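Local coordinates for putative transporter (Clostridium difficile 630, PDB 3LV9), which is probably a membrane transporter, represented here by its pair of CBS domains, and may as a whole protein bind flavin adenine dinucleotide, at residues A[49-54]-A[73-78]; A[79-84]-A[91-96]; A[33-38]-A[131-136]; A[21-26]-A[140-145]; A[61-64]-A[69-72]. All coordinates share one frame; numbering follows the deposited sequence.

Interaction 1: residues A[49-54]-A[73-78]; sequences AILKEE and VHIRDL
Leu51 touches Ile75 and Leu78 through a single methyl. Its CD1 comes to 3.4 Å from Ile75 CG1 and to 3.2 Å from Leu78 CD1; the second spacing is tight for two methyls. The chi1 of Leu51, -52°, sets CG anti to the carbonyl carbon and directs the branch from the helix that ends at Glu53 toward the start of the helix 75-85. Ile75 carries CG1 anti to the backbone N (-154°), and its chain slides past Leu51 in the opposite sense, whereas Leu78 crosses Leu51 at a slant. The turn that presents these residues is fixed by His74, the N-cap: its ND1 takes the Arg76 N-H at 3.1 Å, almost straight and in the ring plane. One ring carbon, His74 CE1, sits 3.6 Å above the plane of the Arg76 guanidinium, near its centre. Arg76 then reaches a salt bridge with Glu137 of the second subunit. All three touching residues are buried and meet through carbon alone, so shape governs this helix-helix contact of the first CBS domain, while ND1, serving as an acceptor, is probably unprotonated.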
# COMPACT_ATOMS: atom_id res chain seq x y z
N ALA A 49 6.56 -11.52 -11.51
CA ALA A 49 5.98 -12.70 -10.86
C ALA A 49 5.88 -12.51 -9.34
O ALA A 49 4.86 -12.88 -8.72
CB ALA A 49 6.74 -13.96 -11.19
N ILE A 50 6.91 -11.91 -8.73
CA ILE A 50 6.87 -11.68 -7.28
C ILE A 50 5.96 -10.51 -6.93
O ILE A 50 5.17 -10.66 -6.02
CB ILE A 50 8.29 -11.65 -6.55
CG1 ILE A 50 8.91 -10.26 -6.51
CG2 ILE A 50 9.32 -12.65 -7.17
CD1 ILE A 50 10.55 -10.35 -6.46
N LEU A 51 5.99 -9.38 -7.65
CA LEU A 51 4.98 -8.31 -7.38
C LEU A 51 3.55 -8.81 -7.43
O LEU A 51 2.71 -8.41 -6.62
CB LEU A 51 5.10 -7.10 -8.32
CG LEU A 51 6.47 -6.44 -8.47
CD1 LEU A 51 6.44 -4.97 -8.79
CD2 LEU A 51 7.31 -6.70 -7.26
N LYS A 52 3.25 -9.69 -8.37
CA LYS A 52 1.91 -10.23 -8.52
C LYS A 52 1.49 -11.10 -7.32
O LYS A 52 0.42 -10.93 -6.78
CB LYS A 52 1.82 -11.04 -9.80
CG LYS A 52 0.42 -11.28 -10.27
CD LYS A 52 0.18 -12.69 -10.84
CE LYS A 52 -1.32 -12.96 -11.07
NZ LYS A 52 -1.69 -14.41 -10.97
N GLU A 53 2.35 -12.02 -6.90
CA GLU A 53 2.07 -12.95 -5.80
C GLU A 53 1.99 -12.27 -4.44
O GLU A 53 1.10 -12.55 -3.64
CB GLU A 53 3.19 -13.99 -5.75
CG GLU A 53 3.04 -15.11 -4.73
CD GLU A 53 4.40 -15.60 -4.17
OE1 GLU A 53 5.40 -14.85 -4.32
OE2 GLU A 53 4.45 -16.72 -3.56
N GLU A 54 2.97 -11.41 -4.19
CA GLU A 54 3.09 -10.64 -2.94
C GLU A 54 2.14 -9.44 -2.91
O GLU A 54 1.94 -8.78 -3.92
CB GLU A 54 4.52 -10.15 -2.80
CG GLU A 54 5.54 -11.25 -2.59
CD GLU A 54 5.53 -11.73 -1.17
OE1 GLU A 54 5.45 -10.86 -0.27
OE2 GLU A 54 5.60 -12.97 -0.96
N VAL A 73 12.15 0.39 -3.99
CA VAL A 73 11.39 0.83 -5.09
C VAL A 73 9.94 0.65 -4.76
O VAL A 73 9.59 -0.19 -3.94
CB VAL A 73 11.76 0.10 -6.39
CG1 VAL A 73 13.14 0.54 -6.82
CG2 VAL A 73 11.69 -1.42 -6.21
N HIS A 74 9.11 1.48 -5.39
CA HIS A 74 7.68 1.40 -5.25
C HIS A 74 7.10 0.74 -6.48
O HIS A 74 7.50 1.02 -7.62
CB HIS A 74 7.12 2.81 -5.11
CG HIS A 74 5.69 2.85 -4.70
ND1 HIS A 74 4.68 2.27 -5.44
CD2 HIS A 74 5.11 3.41 -3.62
CE1 HIS A 74 3.53 2.45 -4.81
NE2 HIS A 74 3.76 3.13 -3.70
N ILE A 75 6.10 -0.09 -6.25
CA ILE A 75 5.49 -0.90 -7.28
C ILE A 75 4.96 -0.07 -8.51
O ILE A 75 4.98 -0.53 -9.64
CB ILE A 75 4.39 -1.77 -6.58
CG1 ILE A 75 4.09 -3.05 -7.30
CG2 ILE A 75 3.08 -0.99 -6.34
CD1 ILE A 75 2.74 -3.62 -6.84
N ARG A 76 4.48 1.15 -8.30
CA ARG A 76 3.85 1.93 -9.37
C ARG A 76 4.87 2.40 -10.37
O ARG A 76 4.63 2.43 -11.59
CB ARG A 76 3.15 3.17 -8.83
CG ARG A 76 1.71 2.92 -8.60
CD ARG A 76 0.95 4.19 -8.36
NE ARG A 76 1.45 4.95 -7.22
CZ ARG A 76 1.00 4.85 -5.96
NH1 ARG A 76 1.54 5.63 -5.03
NH2 ARG A 76 0.03 4.00 -5.61
N ASP A 77 5.98 2.85 -9.81
CA ASP A 77 7.15 3.19 -10.57
C ASP A 77 7.66 2.01 -11.42
O ASP A 77 7.95 2.19 -12.59
CB ASP A 77 8.27 3.64 -9.64
CG ASP A 77 7.85 4.72 -8.70
OD1 ASP A 77 6.74 5.27 -8.85
OD2 ASP A 77 8.64 5.00 -7.79
N LEU A 78 7.76 0.81 -10.85
CA LEU A 78 8.20 -0.35 -11.60
C LEU A 78 7.27 -0.57 -12.80
O LEU A 78 7.70 -0.79 -13.95
CB LEU A 78 8.21 -1.63 -10.74
CG LEU A 78 9.46 -2.08 -9.96
CD1 LEU A 78 9.12 -3.23 -9.00
CD2 LEU A 78 10.59 -2.52 -10.81

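Interaction 2: residues A[79-84]-A[91-96]; sequences YNQKIN and EEILRD
Gln81 meets Ile93 and Glu92 where the helix 75-85 faces the loop leading to strand 98-101. Two residues earlier, Tyr79 turns elsewhere: its side chain packs on Leu48 and Leu51, and its OH is hydrogen-bonded to Glu141 of the second subunit. Gln81 alone on this helical segment reaches the loop. With chi1 at -83° its CG lies anti to the carbonyl carbon, and the chain then runs extended, so the amide is carried out to Ile93, which approaches from the opposite direction. The contact is with the isoleucine branches: Gln81 NE2 lies 3.5 Å from Ile93 CG2, and Gln81 OE1 is 3.8 Å from Ile93 CD1. Glu92 contributes only its CB, which stands 3.8 Å from Gln81 NE2. The polar partner of OE1 is the backbone N of Glu89, which ties the amide to the connection between the two segments. Next along, Lys82 directs its ammonium to Glu44 and Asn86. Ile93 in turn leans on Asp77 and Leu78 of the same helix and on Val73, so the loop before strand 98-101 packs on helix 75-85 and on strand 69-74.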
# COMPACT_ATOMS: atom_id res chain seq x y z
N TYR A 79 5.97 -0.55 -12.51
CA TYR A 79 4.96 -0.91 -13.52
C TYR A 79 4.94 0.19 -14.59
O TYR A 79 4.91 -0.12 -15.78
CB TYR A 79 3.58 -1.07 -12.88
CG TYR A 79 3.26 -2.38 -12.14
CD1 TYR A 79 3.79 -3.58 -12.56
CD2 TYR A 79 2.37 -2.41 -11.07
CE1 TYR A 79 3.47 -4.76 -11.94
CE2 TYR A 79 2.05 -3.60 -10.44
CZ TYR A 79 2.61 -4.77 -10.89
OH TYR A 79 2.36 -5.98 -10.32
N ASN A 80 5.00 1.45 -14.19
CA ASN A 80 5.07 2.52 -15.20
C ASN A 80 6.31 2.41 -16.10
O ASN A 80 6.21 2.71 -17.30
CB ASN A 80 5.03 3.91 -14.55
CG ASN A 80 3.64 4.28 -13.99
OD1 ASN A 80 2.63 3.76 -14.46
ND2 ASN A 80 3.60 5.16 -12.99
N GLN A 81 7.46 1.97 -15.58
CA GLN A 81 8.62 1.77 -16.46
C GLN A 81 8.31 0.72 -17.49
O GLN A 81 8.58 0.89 -18.65
CB GLN A 81 9.86 1.34 -15.68
CG GLN A 81 10.62 2.48 -15.06
CD GLN A 81 11.97 2.05 -14.49
OE1 GLN A 81 12.22 0.86 -14.19
NE2 GLN A 81 12.87 3.03 -14.35
N LYS A 82 7.72 -0.37 -17.05
CA LYS A 82 7.60 -1.53 -17.91
C LYS A 82 6.56 -1.27 -18.97
O LYS A 82 6.71 -1.67 -20.12
CB LYS A 82 7.20 -2.77 -17.11
CG LYS A 82 7.07 -4.04 -17.94
CD LYS A 82 8.43 -4.59 -18.36
CE LYS A 82 8.30 -5.85 -19.19
NZ LYS A 82 9.63 -6.17 -19.84
N ILE A 83 5.49 -0.61 -18.57
CA ILE A 83 4.41 -0.30 -19.47
C ILE A 83 4.87 0.73 -20.49
O ILE A 83 4.67 0.54 -21.68
CB ILE A 83 3.20 0.33 -18.75
CG1 ILE A 83 2.46 -0.69 -17.88
CG2 ILE A 83 2.23 0.93 -19.80
CD1 ILE A 83 1.34 -0.07 -17.03
N ASN A 84 5.48 1.81 -20.02
CA ASN A 84 5.85 2.89 -20.92
C ASN A 84 7.03 2.50 -21.86
O ASN A 84 6.98 2.81 -23.06
CB ASN A 84 6.15 4.16 -20.12
CG ASN A 84 4.91 4.62 -19.27
OD1 ASN A 84 3.80 4.05 -19.35
ND2 ASN A 84 5.13 5.68 -18.47
N GLU A 91 17.81 1.68 -11.04
CA GLU A 91 18.57 2.87 -10.66
C GLU A 91 17.81 4.18 -10.84
O GLU A 91 18.01 5.12 -10.08
CB GLU A 91 19.92 2.92 -11.42
CG GLU A 91 19.83 2.66 -12.98
CD GLU A 91 19.51 1.20 -13.42
OE1 GLU A 91 19.89 0.22 -12.71
OE2 GLU A 91 18.90 1.04 -14.51
N GLU A 92 16.94 4.24 -11.85
CA GLU A 92 16.19 5.46 -12.16
C GLU A 92 14.96 5.67 -11.24
O GLU A 92 14.37 6.78 -11.23
CB GLU A 92 15.73 5.49 -13.66
CG GLU A 92 16.71 6.22 -14.61
CD GLU A 92 16.49 5.92 -16.09
OE1 GLU A 92 15.33 5.69 -16.48
OE2 GLU A 92 17.47 5.93 -16.87
N ILE A 93 14.55 4.63 -10.51
CA ILE A 93 13.39 4.72 -9.62
C ILE A 93 13.73 4.37 -8.19
O ILE A 93 12.86 4.33 -7.32
CB ILE A 93 12.22 3.84 -10.09
CG1 ILE A 93 12.69 2.41 -10.30
CG2 ILE A 93 11.59 4.44 -11.41
CD1 ILE A 93 11.55 1.42 -10.51
N LEU A 94 15.02 4.15 -7.95
CA LEU A 94 15.51 3.72 -6.63
C LEU A 94 15.35 4.88 -5.64
O LEU A 94 15.76 6.00 -5.93
CB LEU A 94 16.98 3.29 -6.75
CG LEU A 94 17.63 2.41 -5.70
CD1 LEU A 94 16.84 1.13 -5.56
CD2 LEU A 94 19.13 2.13 -6.07
N ARG A 95 14.71 4.58 -4.52
CA ARG A 95 14.39 5.56 -3.44
C ARG A 95 15.15 5.17 -2.15
O ARG A 95 15.32 4.00 -1.88
CB ARG A 95 12.89 5.54 -3.17
CG ARG A 95 12.04 6.20 -4.25
CD ARG A 95 10.58 5.74 -4.18
NE ARG A 95 9.62 6.83 -4.38
CZ ARG A 95 9.38 7.48 -5.53
NH1 ARG A 95 10.03 7.19 -6.65
NH2 ARG A 95 8.47 8.45 -5.55
N ASP A 96 15.58 6.16 -1.37
CA ASP A 96 16.46 5.91 -0.21
C ASP A 96 15.74 5.20 0.94
O ASP A 96 14.52 5.35 1.10
CB ASP A 96 17.10 7.21 0.26
CG ASP A 96 18.20 7.72 -0.74
OD1 ASP A 96 19.31 7.11 -0.74
OD2 ASP A 96 17.94 8.70 -1.52

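Interaction 3: residues A[33-38]-A[131-136]; sequences TDMVCI and SGVVTI
Met35, modelled as selenomethionine, lays its selenium against Val133 and the backbone of Gly132. Met35 SE is 4.0 Å from Val133 CB and 4.2 Å from Gly132 C; nearer the main chain, Met35 CB stands 4.1 Å from Val133 CG1. The two side chains cross at about a right angle. Val133 sets CG1 between its backbone N and carbonyl carbon (chi1 67°), and that methyl is the one meeting the stem of Met35. Beyond CG the Met35 chain is extended, which carries SE from the loop as far as the strand.

One shell out, a classic beta bulge shapes the strand: Ser131 and Gly132 both face Val123 of the neighbouring strand. Gly132 adopts phi 170° and psi -161°, angles at which any side chain would collide with the carbonyl oxygen of Ser131. Ser131 is held further by a backbone bond to Arg32 and by its OG on Glu102. On the loop side, Met35 also packs on Pro60 and Ile69, and the disulfide from Cys37 to Cys62 fastens the segment to strand 58-62. Segment 33-38 belongs to the first CBS motif and strand 130-135 to the second, so Met35 stands at the junction of the CBS pair, touching strands of both sheets. The contact is apolar, so van der Waals attraction, here through a large polarisable selenium (sulfur in the natural protein), probably accounts for most of it.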
# COMPACT_ATOMS: atom_id res chain seq x y z
N THR A 33 14.50 -13.69 6.58
CA THR A 33 14.19 -14.86 5.73
C THR A 33 12.91 -14.70 4.93
O THR A 33 12.83 -15.22 3.80
CB THR A 33 14.24 -16.26 6.50
OG1 THR A 33 14.24 -17.31 5.55
CG2 THR A 33 13.09 -16.47 7.42
N ASP A 34 11.95 -13.93 5.48
CA ASP A 34 10.63 -13.74 4.83
C ASP A 34 10.55 -12.46 4.02
O ASP A 34 9.61 -12.23 3.26
CB ASP A 34 9.54 -13.75 5.87
CG ASP A 34 9.41 -15.11 6.57
OD1 ASP A 34 9.51 -16.13 5.86
OD2 ASP A 34 9.21 -15.18 7.80
N MSE A 35 11.55 -11.63 4.17
CA MSE A 35 11.61 -10.37 3.45
C MSE A 35 11.84 -10.64 1.96
O MSE A 35 12.67 -11.46 1.58
CB MSE A 35 12.73 -9.53 4.06
CG MSE A 35 13.44 -8.61 3.14
SE MSE A 35 14.81 -7.61 4.11
CE MSE A 35 15.87 -6.99 2.61
N VAL A 36 11.10 -9.96 1.12
CA VAL A 36 11.37 -10.05 -0.30
C VAL A 36 12.16 -8.88 -0.85
O VAL A 36 11.71 -7.76 -0.82
CB VAL A 36 10.09 -10.21 -1.08
CG1 VAL A 36 10.36 -9.99 -2.53
CG2 VAL A 36 9.52 -11.63 -0.85
N CYS A 37 13.33 -9.18 -1.39
CA CYS A 37 14.22 -8.22 -2.03
C CYS A 37 14.16 -8.44 -3.52
O CYS A 37 14.21 -9.57 -3.99
CB CYS A 37 15.68 -8.45 -1.58
SG CYS A 37 16.55 -6.86 -1.43
N ILE A 38 14.12 -7.35 -4.28
CA ILE A 38 14.37 -7.41 -5.67
C ILE A 38 15.88 -7.28 -5.84
O ILE A 38 16.44 -6.27 -5.44
CB ILE A 38 13.72 -6.24 -6.37
CG1 ILE A 38 12.19 -6.35 -6.29
CG2 ILE A 38 14.14 -6.22 -7.84
CD1 ILE A 38 11.47 -5.32 -7.10
N SER A 131 18.75 -7.66 9.54
CA SER A 131 17.96 -8.63 10.29
C SER A 131 16.51 -8.59 9.87
O SER A 131 15.77 -9.54 10.13
CB SER A 131 18.11 -8.44 11.79
OG SER A 131 17.19 -7.51 12.25
N GLY A 132 16.09 -7.52 9.18
CA GLY A 132 14.75 -7.55 8.62
C GLY A 132 14.31 -6.21 8.08
O GLY A 132 15.12 -5.37 7.79
N VAL A 133 13.01 -6.06 7.90
CA VAL A 133 12.46 -4.85 7.31
C VAL A 133 11.15 -4.54 8.02
O VAL A 133 10.46 -5.46 8.50
CB VAL A 133 12.25 -5.01 5.78
CG1 VAL A 133 11.16 -6.03 5.48
CG2 VAL A 133 11.91 -3.64 5.12
N VAL A 134 10.83 -3.26 8.11
CA VAL A 134 9.63 -2.80 8.82
C VAL A 134 9.15 -1.51 8.19
O VAL A 134 9.94 -0.68 7.72
CB VAL A 134 9.89 -2.57 10.35
CG1 VAL A 134 10.80 -1.39 10.56
CG2 VAL A 134 8.63 -2.34 11.05
N THR A 135 7.83 -1.38 8.18
CA THR A 135 7.14 -0.28 7.51
C THR A 135 6.54 0.65 8.56
O THR A 135 6.31 0.26 9.72
CB THR A 135 6.04 -0.85 6.60
OG1 THR A 135 5.40 0.19 5.86
CG2 THR A 135 5.01 -1.57 7.38
N ILE A 136 6.26 1.88 8.15
CA ILE A 136 5.61 2.82 9.04
C ILE A 136 4.24 2.32 9.50
O ILE A 136 3.94 2.40 10.67
CB ILE A 136 5.55 4.24 8.49
CG1 ILE A 136 5.10 5.20 9.60
CG2 ILE A 136 4.68 4.33 7.24
CD1 ILE A 136 5.55 6.65 9.39

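Interaction 4: residues A[21-26]-A[140-145]; sequences EEKKIR and LEEIVG
The chains of Lys23 and Glu142 both leave the backbone with CG anti to N (chi1 -169° in Lys23, -164° in Glu142) and meet as a salt bridge on the surface of the second CBS domain. Lys23 stays extended to its tip, so the ammonium is carried the full length of the chain. Glu142 instead bends at chi2, 70°, which swings its carboxylate off the helix 136-145 toward the lysine, and the two chains cross at roughly a right angle. The pairing joins the segment ahead of strand 30-31 to the helix 136-145, more than a hundred residues away in sequence. Backbone bonds of Lys23 with Ile106, Ile25 with Leu104 and Arg26 with Glu102 lay the segment 21-26 along the second CBS domain, and Glu142 also rests on Ile106 and Ile28. On the same helix Glu141 faces the second subunit; its OE2 is hydrogen-bonded to Tyr79 OH of the second subunit. Both partners of the bridge are only partly exposed, so solvent probably screens the attraction in part. The grip is one short bond: Lys23 NZ donates a hydrogen bond to Glu142 OE2 at 2.7 Å, arriving nearly in line with the C-O bond, and Lys23 CE follows at 3.5 Å from that same oxygen.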
# COMPACT_ATOMS: atom_id res chain seq x y z
N GLU A 21 6.85 0.95 24.59
CA GLU A 21 7.98 1.76 25.05
C GLU A 21 9.17 0.87 25.46
O GLU A 21 10.32 1.34 25.48
CB GLU A 21 7.57 2.62 26.27
CG GLU A 21 6.40 3.60 26.06
CD GLU A 21 5.71 4.02 27.38
OE1 GLU A 21 6.31 3.93 28.50
OE2 GLU A 21 4.54 4.46 27.29
N GLU A 22 8.89 -0.38 25.84
CA GLU A 22 9.94 -1.36 26.22
C GLU A 22 10.18 -2.40 25.09
O GLU A 22 11.21 -3.10 25.07
CB GLU A 22 9.61 -2.04 27.56
CG GLU A 22 9.15 -1.06 28.67
CD GLU A 22 9.68 -1.40 30.06
OE1 GLU A 22 10.80 -1.94 30.18
OE2 GLU A 22 8.98 -1.08 31.06
N LYS A 23 9.22 -2.46 24.16
CA LYS A 23 9.19 -3.43 23.07
C LYS A 23 10.07 -3.07 21.84
O LYS A 23 9.91 -2.01 21.24
CB LYS A 23 7.74 -3.58 22.63
CG LYS A 23 7.44 -4.73 21.68
CD LYS A 23 6.01 -5.20 21.84
CE LYS A 23 5.61 -6.27 20.83
NZ LYS A 23 4.12 -6.52 20.99
N LYS A 24 10.97 -3.98 21.46
CA LYS A 24 11.91 -3.73 20.38
C LYS A 24 11.28 -3.91 19.01
O LYS A 24 10.29 -4.61 18.85
CB LYS A 24 13.15 -4.61 20.54
N ILE A 25 11.87 -3.26 18.02
CA ILE A 25 11.46 -3.41 16.62
C ILE A 25 11.62 -4.84 16.13
O ILE A 25 10.88 -5.26 15.25
CB ILE A 25 12.25 -2.47 15.67
CG1 ILE A 25 11.52 -1.14 15.48
CG2 ILE A 25 12.28 -3.03 14.25
CD1 ILE A 25 10.17 -1.26 14.69
N ARG A 26 12.61 -5.57 16.67
CA ARG A 26 12.84 -6.97 16.35
C ARG A 26 11.54 -7.74 16.40
O ARG A 26 11.34 -8.69 15.62
CB ARG A 26 13.81 -7.61 17.35
CG ARG A 26 14.48 -8.91 16.82
CD ARG A 26 15.48 -9.53 17.84
NE ARG A 26 14.72 -9.89 19.02
CZ ARG A 26 15.09 -9.76 20.30
NH1 ARG A 26 16.29 -9.27 20.66
NH2 ARG A 26 14.23 -10.14 21.23
N LEU A 140 2.69 1.83 13.28
CA LEU A 140 1.45 2.49 13.75
C LEU A 140 0.41 1.41 14.19
O LEU A 140 -0.22 1.54 15.24
CB LEU A 140 0.87 3.35 12.63
CG LEU A 140 1.77 4.50 12.20
CD1 LEU A 140 1.21 5.12 10.92
CD2 LEU A 140 1.95 5.58 13.29
N GLU A 141 0.28 0.35 13.38
CA GLU A 141 -0.61 -0.79 13.69
C GLU A 141 -0.33 -1.35 15.11
O GLU A 141 -1.22 -1.46 15.95
CB GLU A 141 -0.46 -1.87 12.61
CG GLU A 141 -1.56 -2.92 12.57
CD GLU A 141 -1.98 -3.33 11.11
OE1 GLU A 141 -1.72 -4.50 10.73
OE2 GLU A 141 -2.59 -2.49 10.36
N GLU A 142 0.94 -1.61 15.39
CA GLU A 142 1.35 -2.02 16.73
C GLU A 142 1.02 -0.99 17.86
O GLU A 142 0.47 -1.37 18.92
CB GLU A 142 2.83 -2.36 16.73
CG GLU A 142 3.27 -3.16 17.94
CD GLU A 142 2.72 -4.58 17.93
OE1 GLU A 142 2.17 -5.00 16.87
OE2 GLU A 142 2.85 -5.29 18.96
N ILE A 143 1.34 0.28 17.66
CA ILE A 143 1.10 1.29 18.71
C ILE A 143 -0.39 1.49 19.06
O ILE A 143 -0.74 1.53 20.24
CB ILE A 143 1.70 2.67 18.33
CG1 ILE A 143 3.24 2.60 18.29
CG2 ILE A 143 1.25 3.72 19.33
CD1 ILE A 143 3.91 3.74 17.57
N VAL A 144 -1.25 1.61 18.04
CA VAL A 144 -2.67 1.83 18.25
C VAL A 144 -3.27 0.59 18.90
O VAL A 144 -4.28 0.67 19.58
CB VAL A 144 -3.46 2.09 16.95
CG1 VAL A 144 -4.56 3.09 17.18
CG2 VAL A 144 -2.61 2.64 15.91
N GLY A 145 -2.62 -0.55 18.69
CA GLY A 145 -2.94 -1.71 19.46
C GLY A 145 -2.99 -1.42 20.96
O GLY A 145 -3.97 -1.75 21.61

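Interaction 5: residues A[61-64]-A[69-72]; sequences VCRK and ILGF
Val61 and Gly71 pair antiparallel as a hydrogen-bonded pair, Cys62 and Ile69 as a non-hydrogen-bonded one, and the one-residue shift between them is a beta bulge. Val61 N gives a nearly straight bond to Gly71 O at 3.0 Å (172°), and Leu70 N gives one of 2.8 Å to Val61 O, tilted 22° from the carbonyl plane. The same oxygen also has a weaker CA-H contact from Ile69. On one face, Cys62 SG touches Ile69 CD1 at 3.7 Å. Arg63 sets CG anti to the backbone N and bends at chi3 (-74°), which lays its guanidinium against Leu70: Leu70 CD2 stands 3.8 Å above the plane, offset toward the rim, and lies 3.9 Å from Arg63 CB. Arg63 NE forms a salt bridge with Glu40. Val61 CG1 and Leu70 CD1 meet at a slant, 4.2 Å apart. Within the three-stranded sheet, strand 38-39 lies alongside strand 58-62 of this hairpin, with Cys62 bonded through its backbone to Ile38 and Glu40, while Ile69 and Phe72 pack on strand 120-124 of the other sheet.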
# COMPACT_ATOMS: atom_id res chain seq x y z
N VAL A 61 15.66 -3.18 -2.80
CA VAL A 61 16.47 -3.64 -3.86
C VAL A 61 17.84 -3.98 -3.24
O VAL A 61 18.41 -3.19 -2.45
CB VAL A 61 16.63 -2.53 -4.92
CG1 VAL A 61 17.65 -2.89 -5.94
CG2 VAL A 61 15.30 -2.22 -5.57
N CYS A 62 18.34 -5.17 -3.57
CA CYS A 62 19.61 -5.71 -3.10
C CYS A 62 20.58 -5.99 -4.21
O CYS A 62 20.19 -6.38 -5.27
CB CYS A 62 19.42 -7.05 -2.41
SG CYS A 62 18.17 -7.16 -1.26
N ARG A 63 21.86 -5.86 -3.92
CA ARG A 63 22.94 -6.29 -4.79
C ARG A 63 23.49 -7.54 -4.17
O ARG A 63 24.01 -7.53 -3.05
CB ARG A 63 23.99 -5.17 -4.87
CG ARG A 63 25.35 -5.47 -5.52
CD ARG A 63 26.18 -4.15 -5.64
NE ARG A 63 25.65 -3.30 -6.72
CZ ARG A 63 25.77 -1.96 -6.84
NH1 ARG A 63 26.44 -1.24 -5.94
NH2 ARG A 63 25.21 -1.32 -7.88
N LYS A 64 23.32 -8.65 -4.88
CA LYS A 64 23.91 -9.94 -4.52
C LYS A 64 23.23 -10.65 -3.35
O LYS A 64 22.77 -11.79 -3.49
CB LYS A 64 25.44 -9.83 -4.28
CG LYS A 64 26.28 -9.70 -5.55
CD LYS A 64 25.81 -10.66 -6.65
CE LYS A 64 26.95 -11.38 -7.38
NZ LYS A 64 26.41 -12.41 -8.35
N ILE A 69 21.80 -3.69 0.79
CA ILE A 69 20.62 -2.97 0.31
C ILE A 69 21.03 -1.69 -0.40
O ILE A 69 21.75 -0.88 0.15
CB ILE A 69 19.69 -2.54 1.44
CG1 ILE A 69 19.28 -3.75 2.28
CG2 ILE A 69 18.46 -1.83 0.87
CD1 ILE A 69 18.66 -4.80 1.53
N LEU A 70 20.52 -1.49 -1.61
CA LEU A 70 20.77 -0.27 -2.38
C LEU A 70 19.72 0.84 -2.15
O LEU A 70 19.97 2.04 -2.36
CB LEU A 70 20.81 -0.64 -3.85
CG LEU A 70 21.76 -1.76 -4.29
CD1 LEU A 70 21.71 -1.83 -5.85
CD2 LEU A 70 23.20 -1.53 -3.80
N GLY A 71 18.52 0.44 -1.74
CA GLY A 71 17.43 1.41 -1.54
C GLY A 71 16.16 0.64 -1.66
O GLY A 71 16.15 -0.55 -1.43
N PHE A 72 15.07 1.30 -2.04
CA PHE A 72 13.86 0.57 -2.33
C PHE A 72 13.14 1.13 -3.54
O PHE A 72 13.47 2.20 -4.06
CB PHE A 72 12.94 0.56 -1.14
CG PHE A 72 12.13 1.82 -0.97
CD1 PHE A 72 10.84 1.88 -1.44
CD2 PHE A 72 12.64 2.91 -0.25
CE1 PHE A 72 10.04 3.02 -1.24
CE2 PHE A 72 11.86 4.07 -0.03
CZ PHE A 72 10.55 4.13 -0.53

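How the interactions relate
Interactions 1, 3 and 5 are buried, interaction 2 is partly buried, and interaction 4 lies at the surface. Interactions 1 and 5 share strand 69-74 and interactions 1 and 2 helix 75-85; the Asp77-Arg95 salt bridge also ties 1 to 2. Interaction 3 meets interaction 5 through the disulfide and a probable backbone bond from Cys62 N to Ile38 O. Chemistry follows place: carbon or selenium packing in 1 and 3, backbone hydrogen bonding in 5, an amide against aliphatic branches in 2, and a single charge pair in 4. Interactions 1 and 4 lie on opposite sides of the chain's centre, about 27 Å apart between centres, yet both touch the second subunit.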